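PDB 5VOG: putative phosphoribosyltransferase from Neisseria gonorrhoeae, which binds the alarmone ppGpp and is probably a metal-binding phosphoribosyltransferase of the type I fold. Local coordinates for residues 134-139 with 151-156; 37-42 with 98-103. All coordinates share one frame; numbering follows the deposited sequence.

Contact 1 (134-139 with 151-156). With G4P (guanosine-5',3'-tetraphosphate), chain D.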
ATOM      1  N   LEU A 134      13.456  -0.293   0.505  1.00 22.49           N
ATOM      2  CA  LEU A 134      13.755   0.869  -0.323  1.00 22.29           C
ATOM      3  C   LEU A 134      15.070   1.519   0.096  1.00 23.66           C
ATOM      4  O   LEU A 134      15.966   1.732  -0.735  1.00 23.61           O
ATOM      5  CB  LEU A 134      12.588   1.857  -0.238  1.00 22.70           C
ATOM      6  CG  LEU A 134      12.776   3.290  -0.746  1.00 23.00           C
ATOM      7  CD1 LEU A 134      13.067   3.325  -2.238  1.00 24.06           C
ATOM      8  CD2 LEU A 134      11.518   4.101  -0.435  1.00 22.69           C
ATOM      9  N   HIS A 135      15.213   1.821   1.387  1.00 22.69           N
ATOM     10  CA  HIS A 135      16.362   2.538   1.927  1.00 22.35           C
ATOM     11  C   HIS A 135      17.012   1.730   3.034  1.00 23.93           C
ATOM     12  O   HIS A 135      16.337   1.326   3.989  1.00 24.74           O
ATOM     13  CB  HIS A 135      15.936   3.892   2.485  1.00 23.60           C
ATOM     14  CG  HIS A 135      15.431   4.830   1.445  1.00 24.43           C
ATOM     15  ND1 HIS A 135      14.289   5.583   1.614  1.00 24.13           N
ATOM     16  CD2 HIS A 135      15.928   5.157   0.229  1.00 24.54           C
ATOM     17  CE1 HIS A 135      14.101   6.328   0.541  1.00 25.45           C
ATOM     18  NE2 HIS A 135      15.085   6.093  -0.312  1.00 24.78           N
ATOM     19  N   GLU A 136      18.328   1.535   2.925  1.00 24.00           N
ATOM     20  CA  GLU A 136      19.126   0.858   3.943  1.00 24.52           C
ATOM     21  C   GLU A 136      20.021   1.886   4.626  1.00 25.31           C
ATOM     22  O   GLU A 136      20.970   2.388   4.016  1.00 27.29           O
ATOM     23  CB  GLU A 136      19.964  -0.258   3.325  1.00 25.61           C
ATOM     24  CG  GLU A 136      20.910  -0.904   4.317  1.00 28.13           C
ATOM     25  CD  GLU A 136      21.825  -1.933   3.681  1.00 31.06           C
ATOM     26  OE1 GLU A 136      21.784  -2.117   2.444  1.00 33.04           O
ATOM     27  OE2 GLU A 136      22.593  -2.566   4.431  1.00 33.76           O
ATOM     28  N   LYS A 137      19.738   2.184   5.893  1.00 24.34           N
ATOM     29  CA  LYS A 137      20.583   3.101   6.647  1.00 26.03           C
ATOM     30  C   LYS A 137      21.813   2.382   7.185  1.00 27.39           C
ATOM     31  O   LYS A 137      21.710   1.290   7.755  1.00 27.17           O
ATOM     32  CB  LYS A 137      19.818   3.721   7.805  1.00 28.63           C
ATOM     33  CG  LYS A 137      18.715   4.663   7.408  1.00 32.37           C
ATOM     34  CD  LYS A 137      18.158   5.232   8.693  1.00 35.37           C
ATOM     35  CE  LYS A 137      17.117   6.252   8.476  1.00 35.56           C
ATOM     36  NZ  LYS A 137      16.703   6.789   9.797  1.00 31.37           N
ATOM     37  N   ILE A 138      22.972   3.014   7.025  1.00 27.57           N
ATOM     38  CA  ILE A 138      24.240   2.470   7.505  1.00 28.30           C
ATOM     39  C   ILE A 138      24.415   2.912   8.955  1.00 28.84           C
ATOM     40  O   ILE A 138      24.741   4.065   9.236  1.00 29.16           O
ATOM     41  CB  ILE A 138      25.410   2.910   6.631  1.00 28.51           C
ATOM     42  CG1 ILE A 138      25.163   2.486   5.181  1.00 30.48           C
ATOM     43  CG2 ILE A 138      26.704   2.330   7.191  1.00 29.48           C
ATOM     44  CD1 ILE A 138      24.694   1.043   5.023  1.00 33.33           C
ATOM     45  N   LYS A 139      24.201   1.982   9.878  1.00 27.82           N
ATOM     46  CA  LYS A 139      24.176   2.273  11.305  1.00 27.86           C
ATOM     47  C   LYS A 139      24.159   0.943  12.043  1.00 28.90           C
ATOM     48  O   LYS A 139      23.997  -0.121  11.440  1.00 29.20           O
ATOM     49  CB  LYS A 139      22.969   3.137  11.691  1.00 29.07           C
ATOM     50  CG  LYS A 139      21.621   2.508  11.349  1.00 30.14           C
ATOM     51  CD  LYS A 139      20.471   3.505  11.490  1.00 30.26           C
ATOM     52  CE  LYS A 139      20.228   3.887  12.940  1.00 32.30           C
ATOM     53  NZ  LYS A 139      19.231   4.994  13.074  1.00 33.73           N
ATOM     54  N   TYR A 151      18.788 -10.598   0.633  1.00 27.12           N
ATOM     55  CA  TYR A 151      18.528  -9.227   1.045  1.00 27.16           C
ATOM     56  C   TYR A 151      18.883  -8.270  -0.082  1.00 26.24           C
ATOM     57  O   TYR A 151      19.959  -8.367  -0.685  1.00 29.74           O
ATOM     58  CB  TYR A 151      19.330  -8.884   2.310  1.00 26.92           C
ATOM     59  CG  TYR A 151      19.235  -7.441   2.770  1.00 27.42           C
ATOM     60  CD1 TYR A 151      18.432  -7.086   3.846  1.00 27.69           C
ATOM     61  CD2 TYR A 151      19.978  -6.438   2.151  1.00 27.91           C
ATOM     62  CE1 TYR A 151      18.350  -5.768   4.273  1.00 28.32           C
ATOM     63  CE2 TYR A 151      19.899  -5.124   2.563  1.00 27.16           C
ATOM     64  CZ  TYR A 151      19.097  -4.796   3.633  1.00 27.46           C
ATOM     65  OH  TYR A 151      19.038  -3.485   4.041  1.00 30.03           O
ATOM     66  N   PHE A 152      17.985  -7.314  -0.331  1.00 25.78           N
ATOM     67  CA  PHE A 152      18.189  -6.286  -1.341  1.00 25.30           C
ATOM     68  C   PHE A 152      17.759  -4.944  -0.773  1.00 24.02           C
ATOM     69  O   PHE A 152      16.706  -4.841  -0.146  1.00 25.66           O
ATOM     70  CB  PHE A 152      17.383  -6.573  -2.616  1.00 27.29           C
ATOM     71  CG  PHE A 152      17.605  -7.949  -3.177  1.00 26.97           C
ATOM     72  CD1 PHE A 152      18.607  -8.181  -4.109  1.00 29.32           C
ATOM     73  CD2 PHE A 152      16.810  -9.009  -2.774  1.00 27.83           C
ATOM     74  CE1 PHE A 152      18.819  -9.455  -4.623  1.00 31.28           C
ATOM     75  CE2 PHE A 152      17.008 -10.281  -3.284  1.00 29.71           C
ATOM     76  CZ  PHE A 152      18.017 -10.507  -4.210  1.00 31.40           C
ATOM     77  N   SER A 153      18.557  -3.916  -1.008  1.00 25.68           N
ATOM     78  CA  SER A 153      18.127  -2.564  -0.706  1.00 24.74           C
ATOM     79  C   SER A 153      18.233  -1.707  -1.957  1.00 26.10           C
ATOM     80  O   SER A 153      19.115  -1.906  -2.793  1.00 27.10           O
ATOM     81  CB  SER A 153      18.936  -1.951   0.441  1.00 26.83           C
ATOM     82  OG  SER A 153      20.316  -1.880   0.123  1.00 29.36           O
ATOM     83  N   GLY A 154      17.306  -0.765  -2.093  1.00 25.38           N
ATOM     84  CA  GLY A 154      17.324   0.111  -3.244  1.00 25.84           C
ATOM     85  C   GLY A 154      18.574   0.964  -3.298  1.00 27.65           C
ATOM     86  O   GLY A 154      19.310   0.935  -4.288  1.00 29.23           O
ATOM     87  N   ILE A 155      18.805   1.744  -2.243  1.00 26.52           N
ATOM     88  CA  ILE A 155      20.053   2.469  -2.048  1.00 26.49           C
ATOM     89  C   ILE A 155      20.427   2.375  -0.578  1.00 26.30           C
ATOM     90  O   ILE A 155      19.565   2.228   0.293  1.00 26.22           O
ATOM     91  CB  ILE A 155      19.965   3.952  -2.469  1.00 27.58           C
ATOM     92  CG1 ILE A 155      18.790   4.637  -1.763  1.00 28.31           C
ATOM     93  CG2 ILE A 155      19.844   4.086  -3.982  1.00 29.62           C
ATOM     94  CD1 ILE A 155      18.799   6.138  -1.900  1.00 29.49           C
ATOM     95  N   THR A 156      21.721   2.472  -0.297  1.00 30.43           N
ATOM     96  CA  THR A 156      22.164   2.673   1.070  1.00 31.68           C
ATOM     97  C   THR A 156      22.259   4.167   1.343  1.00 33.01           C
ATOM     98  O   THR A 156      22.612   4.952   0.460  1.00 39.28           O
ATOM     99  CB  THR A 156      23.512   2.008   1.323  1.00 34.27           C
ATOM    100  OG1 THR A 156      24.501   2.658   0.525  1.00 37.14           O
ATOM    101  CG2 THR A 156      23.441   0.533   0.959  1.00 33.49           C
TER
HETATM  102  PB  G4P D 203      13.271  -1.981  10.345  1.00 25.52           P
HETATM  103  O1B G4P D 203      13.116  -3.224  11.067  1.00 26.06           O
HETATM  104  O2B G4P D 203      14.707  -1.412  10.316  1.00 26.31           O
HETATM  105  O3B G4P D 203      12.727  -2.114   8.887  1.00 25.55           O
HETATM  106  O3A G4P D 203      12.319  -0.852  10.947  1.00 26.61           O
HETATM  107  PA  G4P D 203      12.207  -0.258  12.416  1.00 26.47           P
HETATM  108  O1A G4P D 203      11.556  -1.216  13.335  1.00 29.15           O
HETATM  109  O2A G4P D 203      13.562   0.225  12.869  1.00 27.40           O
HETATM  110  O5' G4P D 203      11.307   1.047  12.123  1.00 28.20           O
HETATM  111  C5' G4P D 203      10.466   1.651  13.125  1.00 27.05           C
HETATM  112  C4' G4P D 203       9.793   2.849  12.510  1.00 26.01           C
HETATM  113  O4' G4P D 203      10.753   3.898  12.295  1.00 27.16           O
HETATM  114  C3' G4P D 203       9.139   2.584  11.150  1.00 25.34           C
HETATM  115  O3' G4P D 203       7.735   2.911  11.244  1.00 25.23           O
HETATM  116  C2' G4P D 203       9.851   3.515  10.165  1.00 25.30           C
HETATM  117  O2' G4P D 203       8.991   4.077   9.176  1.00 26.79           O
HETATM  118  C1' G4P D 203      10.411   4.578  11.108  1.00 25.70           C
HETATM  119  N9  G4P D 203      11.631   5.194  10.583  1.00 25.63           N
HETATM  120  C8  G4P D 203      12.918   4.766  10.777  1.00 27.32           C
HETATM  121  N7  G4P D 203      13.806   5.515  10.166  1.00 27.05           N
HETATM  122  C5  G4P D 203      13.054   6.492   9.531  1.00 25.70           C
HETATM  123  C6  G4P D 203      13.442   7.605   8.721  1.00 26.54           C
HETATM  124  O6  G4P D 203      14.587   7.939   8.400  1.00 26.74           O
HETATM  125  N1  G4P D 203      12.357   8.348   8.299  1.00 26.91           N
HETATM  126  C2  G4P D 203      11.048   8.074   8.602  1.00 25.97           C
HETATM  127  N2  G4P D 203      10.126   8.914   8.125  1.00 27.57           N
HETATM  128  N3  G4P D 203      10.672   7.043   9.354  1.00 26.18           N
HETATM  129  C4  G4P D 203      11.713   6.303   9.782  1.00 25.66           C
HETATM  130  PC  G4P D 203       6.659   1.898  11.804  1.00 25.36           P
HETATM  131  O1C G4P D 203       6.635   1.914  13.292  1.00 27.00           O
HETATM  132  O2C G4P D 203       7.012   0.571  11.189  1.00 24.50           O
HETATM  133  O3C G4P D 203       5.278   2.398  11.183  1.00 24.62           O
HETATM  134  PD  G4P D 203       4.685   2.471   9.704  1.00 23.07           P
HETATM  135  O1D G4P D 203       5.539   1.574   8.869  1.00 23.04           O
HETATM  136  O2D G4P D 203       3.228   1.969   9.825  1.00 23.37           O
HETATM  137  O3D G4P D 203       4.724   3.928   9.326  1.00 24.82           O
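E136 OE1 takes the hydroxyl of S153 in the shortest hydrogen bond between 134-139 and 151-156, 2.8 Å from S153 OG, and accepts it on the anti lone pair, away from OE2. The two segments are neighbouring parallel strands near one edge of the mixed sheet of a type I phosphoribosyltransferase domain. Both segments turn a corner, at L134 and at G154, and pair beyond it, H135 with I155 and E136 with T156: I155 N donates to L134 O, and E136 N then donates to I155 O at 3.0 Å, nearly straight at 169°. Beyond these bonds, T156 CA lies close to E136 O. The E136 chain is fully extended, CG anti to the backbone N (chi1 174°), and its CG lies 3.2 Å from Y151 OH; carboxylate and ring planes are 70° apart. That hydroxyl has its hydrogen bond with D108. On the face carrying H135 and I155, I155 CG1 meets the imidazole edge at CD2, 3.5 Å away, while H135 ND1 is bonded to Y164 OH. The K137 side chain leaves its backbone away from the neighbouring strand, and its extended chain carries NZ, salt-bridged to D109, to the ppGpp guanine, donating to O6 at 2.8 Å and to N7 at 3.2 Å.

Contact 2 (37-42 with 98-103)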
ATOM      1  N   LYS A  37      13.107 -16.223  -8.845  1.00 34.53           N
ATOM      2  CA  LYS A  37      11.841 -15.653  -9.297  1.00 33.47           C
ATOM      3  C   LYS A  37      10.853 -15.696  -8.140  1.00 31.33           C
ATOM      4  O   LYS A  37      10.429 -16.777  -7.716  1.00 33.03           O
ATOM      5  CB  LYS A  37      11.300 -16.412 -10.506  1.00 36.09           C
ATOM      6  CG  LYS A  37       9.914 -15.938 -10.959  1.00 40.22           C
ATOM      7  CD  LYS A  37       9.975 -14.562 -11.614  1.00 42.30           C
ATOM      8  CE  LYS A  37       8.610 -14.113 -12.125  1.00 43.74           C
ATOM      9  NZ  LYS A  37       7.681 -13.784 -11.008  1.00 42.54           N
ATOM     10  N   TYR A  38      10.483 -14.529  -7.628  1.00 29.11           N
ATOM     11  CA  TYR A  38       9.523 -14.481  -6.540  1.00 27.11           C
ATOM     12  C   TYR A  38       8.108 -14.599  -7.087  1.00 27.08           C
ATOM     13  O   TYR A  38       7.807 -14.162  -8.203  1.00 28.57           O
ATOM     14  CB  TYR A  38       9.708 -13.204  -5.713  1.00 27.15           C
ATOM     15  CG  TYR A  38      10.977 -13.303  -4.906  1.00 27.13           C
ATOM     16  CD1 TYR A  38      10.991 -13.959  -3.684  1.00 27.59           C
ATOM     17  CD2 TYR A  38      12.176 -12.804  -5.401  1.00 27.70           C
ATOM     18  CE1 TYR A  38      12.166 -14.094  -2.957  1.00 26.32           C
ATOM     19  CE2 TYR A  38      13.347 -12.928  -4.687  1.00 27.52           C
ATOM     20  CZ  TYR A  38      13.341 -13.573  -3.469  1.00 27.40           C
ATOM     21  OH  TYR A  38      14.525 -13.697  -2.768  1.00 30.25           O
ATOM     22  N   ASP A  39       7.250 -15.239  -6.295  1.00 26.39           N
ATOM     23  CA  ASP A  39       5.877 -15.519  -6.682  1.00 26.76           C
ATOM     24  C   ASP A  39       4.886 -14.531  -6.096  1.00 25.65           C
ATOM     25  O   ASP A  39       3.787 -14.378  -6.644  1.00 26.12           O
ATOM     26  CB  ASP A  39       5.507 -16.944  -6.257  1.00 28.71           C
ATOM     27  CG  ASP A  39       6.411 -17.981  -6.889  1.00 31.15           C
ATOM     28  OD1 ASP A  39       6.388 -18.097  -8.135  1.00 32.72           O
ATOM     29  OD2 ASP A  39       7.165 -18.661  -6.153  1.00 31.82           O
ATOM     30  N   ALA A  40       5.259 -13.846  -5.021  1.00 24.34           N
ATOM     31  CA  ALA A  40       4.397 -12.864  -4.381  1.00 23.49           C
ATOM     32  C   ALA A  40       5.258 -11.993  -3.482  1.00 21.97           C
ATOM     33  O   ALA A  40       6.357 -12.387  -3.078  1.00 24.24           O
ATOM     34  CB  ALA A  40       3.289 -13.537  -3.567  1.00 25.07           C
ATOM     35  N   MET A  41       4.749 -10.796  -3.191  1.00 21.33           N
ATOM     36  CA  MET A  41       5.312  -9.901  -2.189  1.00 20.30           C
ATOM     37  C   MET A  41       4.482  -9.987  -0.917  1.00 20.30           C
ATOM     38  O   MET A  41       3.277 -10.252  -0.961  1.00 22.27           O
ATOM     39  CB  MET A  41       5.328  -8.448  -2.682  1.00 21.10           C
ATOM     40  CG  MET A  41       6.409  -8.161  -3.705  1.00 22.69           C
ATOM     41  SD  MET A  41       6.327  -6.457  -4.309  1.00 23.46           S
ATOM     42  CE  MET A  41       5.260  -6.644  -5.740  1.00 23.13           C
ATOM     43  N   ILE A  42       5.136  -9.767   0.219  1.00 19.70           N
ATOM     44  CA  ILE A  42       4.449  -9.537   1.487  1.00 21.01           C
ATOM     45  C   ILE A  42       4.891  -8.157   1.957  1.00 20.06           C
ATOM     46  O   ILE A  42       6.018  -7.985   2.447  1.00 21.15           O
ATOM     47  CB  ILE A  42       4.754 -10.616   2.531  1.00 21.47           C
ATOM     48  CG1 ILE A  42       4.346 -11.996   2.000  1.00 23.63           C
ATOM     49  CG2 ILE A  42       4.048 -10.297   3.851  1.00 23.18           C
ATOM     50  CD1 ILE A  42       4.786 -13.148   2.882  1.00 25.11           C
ATOM     51  N   GLY A  98       5.034 -23.498  -0.422  1.00 34.59           N
ATOM     52  CA  GLY A  98       6.162 -23.890  -1.245  1.00 35.35           C
ATOM     53  C   GLY A  98       6.599 -22.870  -2.270  1.00 35.11           C
ATOM     54  O   GLY A  98       7.394 -23.207  -3.150  1.00 37.05           O
ATOM     55  N   LYS A  99       6.112 -21.637  -2.181  1.00 32.16           N
ATOM     56  CA  LYS A  99       6.444 -20.590  -3.135  1.00 31.81           C
ATOM     57  C   LYS A  99       7.525 -19.671  -2.574  1.00 30.26           C
ATOM     58  O   LYS A  99       7.903 -19.745  -1.403  1.00 31.25           O
ATOM     59  CB  LYS A  99       5.195 -19.775  -3.494  1.00 32.22           C
ATOM     60  CG  LYS A  99       4.097 -20.585  -4.157  1.00 35.78           C
ATOM     61  CD  LYS A  99       4.594 -21.202  -5.450  1.00 40.39           C
ATOM     62  CE  LYS A  99       3.497 -21.955  -6.183  1.00 44.50           C
ATOM     63  NZ  LYS A  99       3.999 -22.509  -7.472  1.00 47.32           N
ATOM     64  N   ASN A 100       8.018 -18.786  -3.437  1.00 29.41           N
ATOM     65  CA  ASN A 100       9.016 -17.789  -3.070  1.00 28.14           C
ATOM     66  C   ASN A 100       8.307 -16.475  -2.771  1.00 26.77           C
ATOM     67  O   ASN A 100       7.565 -15.968  -3.619  1.00 27.41           O
ATOM     68  CB  ASN A 100      10.027 -17.588  -4.198  1.00 29.73           C
ATOM     69  CG  ASN A 100      10.786 -18.848  -4.530  1.00 31.74           C
ATOM     70  OD1 ASN A 100      11.076 -19.652  -3.651  1.00 32.77           O
ATOM     71  ND2 ASN A 100      11.108 -19.030  -5.804  1.00 33.36           N
ATOM     72  N   VAL A 101       8.539 -15.912  -1.587  1.00 25.86           N
ATOM     73  CA  VAL A 101       7.875 -14.670  -1.196  1.00 23.79           C
ATOM     74  C   VAL A 101       8.919 -13.615  -0.852  1.00 23.34           C
ATOM     75  O   VAL A 101       9.948 -13.911  -0.232  1.00 24.15           O
ATOM     76  CB  VAL A 101       6.885 -14.882  -0.030  1.00 24.69           C
ATOM     77  CG1 VAL A 101       5.724 -15.785  -0.477  1.00 26.53           C
ATOM     78  CG2 VAL A 101       7.579 -15.439   1.199  1.00 25.95           C
ATOM     79  N   LEU A 102       8.645 -12.378  -1.268  1.00 23.17           N
ATOM     80  CA  LEU A 102       9.544 -11.238  -1.098  1.00 21.78           C
ATOM     81  C   LEU A 102       8.906 -10.273  -0.105  1.00 21.82           C
ATOM     82  O   LEU A 102       7.891  -9.638  -0.411  1.00 22.36           O
ATOM     83  CB  LEU A 102       9.800 -10.538  -2.434  1.00 22.85           C
ATOM     84  CG  LEU A 102      10.763  -9.353  -2.383  1.00 23.25           C
ATOM     85  CD1 LEU A 102      12.179  -9.847  -2.065  1.00 25.73           C
ATOM     86  CD2 LEU A 102      10.729  -8.555  -3.684  1.00 24.28           C
ATOM     87  N   VAL A 103       9.506 -10.152   1.076  1.00 21.60           N
ATOM     88  CA  VAL A 103       9.043  -9.211   2.092  1.00 21.05           C
ATOM     89  C   VAL A 103       9.524  -7.818   1.702  1.00 20.74           C
ATOM     90  O   VAL A 103      10.691  -7.646   1.346  1.00 24.34           O
ATOM     91  CB  VAL A 103       9.575  -9.629   3.474  1.00 22.22           C
ATOM     92  CG1 VAL A 103       9.158  -8.653   4.558  1.00 24.47           C
ATOM     93  CG2 VAL A 103       9.125 -11.064   3.810  1.00 24.45           C
TER
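K99 CB and CD pack against D39 OD2 where 98-103 first meets 37-42, and the two side chains cross at about a right angle; K99 NZ stays 5.1 Å from D39 OD1, the opposite charges near each other but not in contact. N100 follows and is gripped through three groups. Its backbone N donates to the anti lone pair of D39 OD2 at 2.8 Å, its O receives D39 N and, weakly, A40 N, and its amide ND2, on a CG anti to the carbonyl carbon (chi1 -61°), reaches K37 O at 3.0 Å, with that oxygen in the amide plane but the donor above the plane of the K37 carbonyl. N100 OD1 accepts T128 N. Here the segments pair as parallel strands of the phosphoribosyltransferase sheet, A40 bridging to V101, their short axes 31° apart. V101 CG2 touches I42 CD1 at 4.0 Å on the face covered by helix 112-121. L102 straddles M41 in the parallel manner, its N donating to A40 O and its O accepting I42 N at 2.8 Å. On the opposite face, L102 CB makes a CH-pi contact over the Y38 ring, 4.1 Å from its centroid, while helix 49-59 packs on L102 and M41. V103 CA makes a CA-H...O contact with I42 O, and the pairing continues to V104. Polar bonds of D39 and N100 thus join the segments ahead of the paired strands; backbone bonds with apolar packing continue inward.

Both contacts join parallel neighbours in one mixed sheet, but at different depths. Contact 2 pairs two strands between helices 49-59 and 112-121 and is largely buried; contact 1 is only partly buried and lies nearer the edge of the sheet, with strand 107-108 beyond 135-137. Side-chain polarity falls differently as well: in contact 2 it gathers ahead of the strands, whereas in contact 1 it sits within the pairing itself and extends through K137 to the bound nucleotide. Contact 2 has no direct part in that site, the V103 side chain lying about 9 Å from ppGpp. The centres of the two contacts are about 19 Å apart, yet they meet in packing where F152 CE2 lies 4.3 Å from Y38 OH.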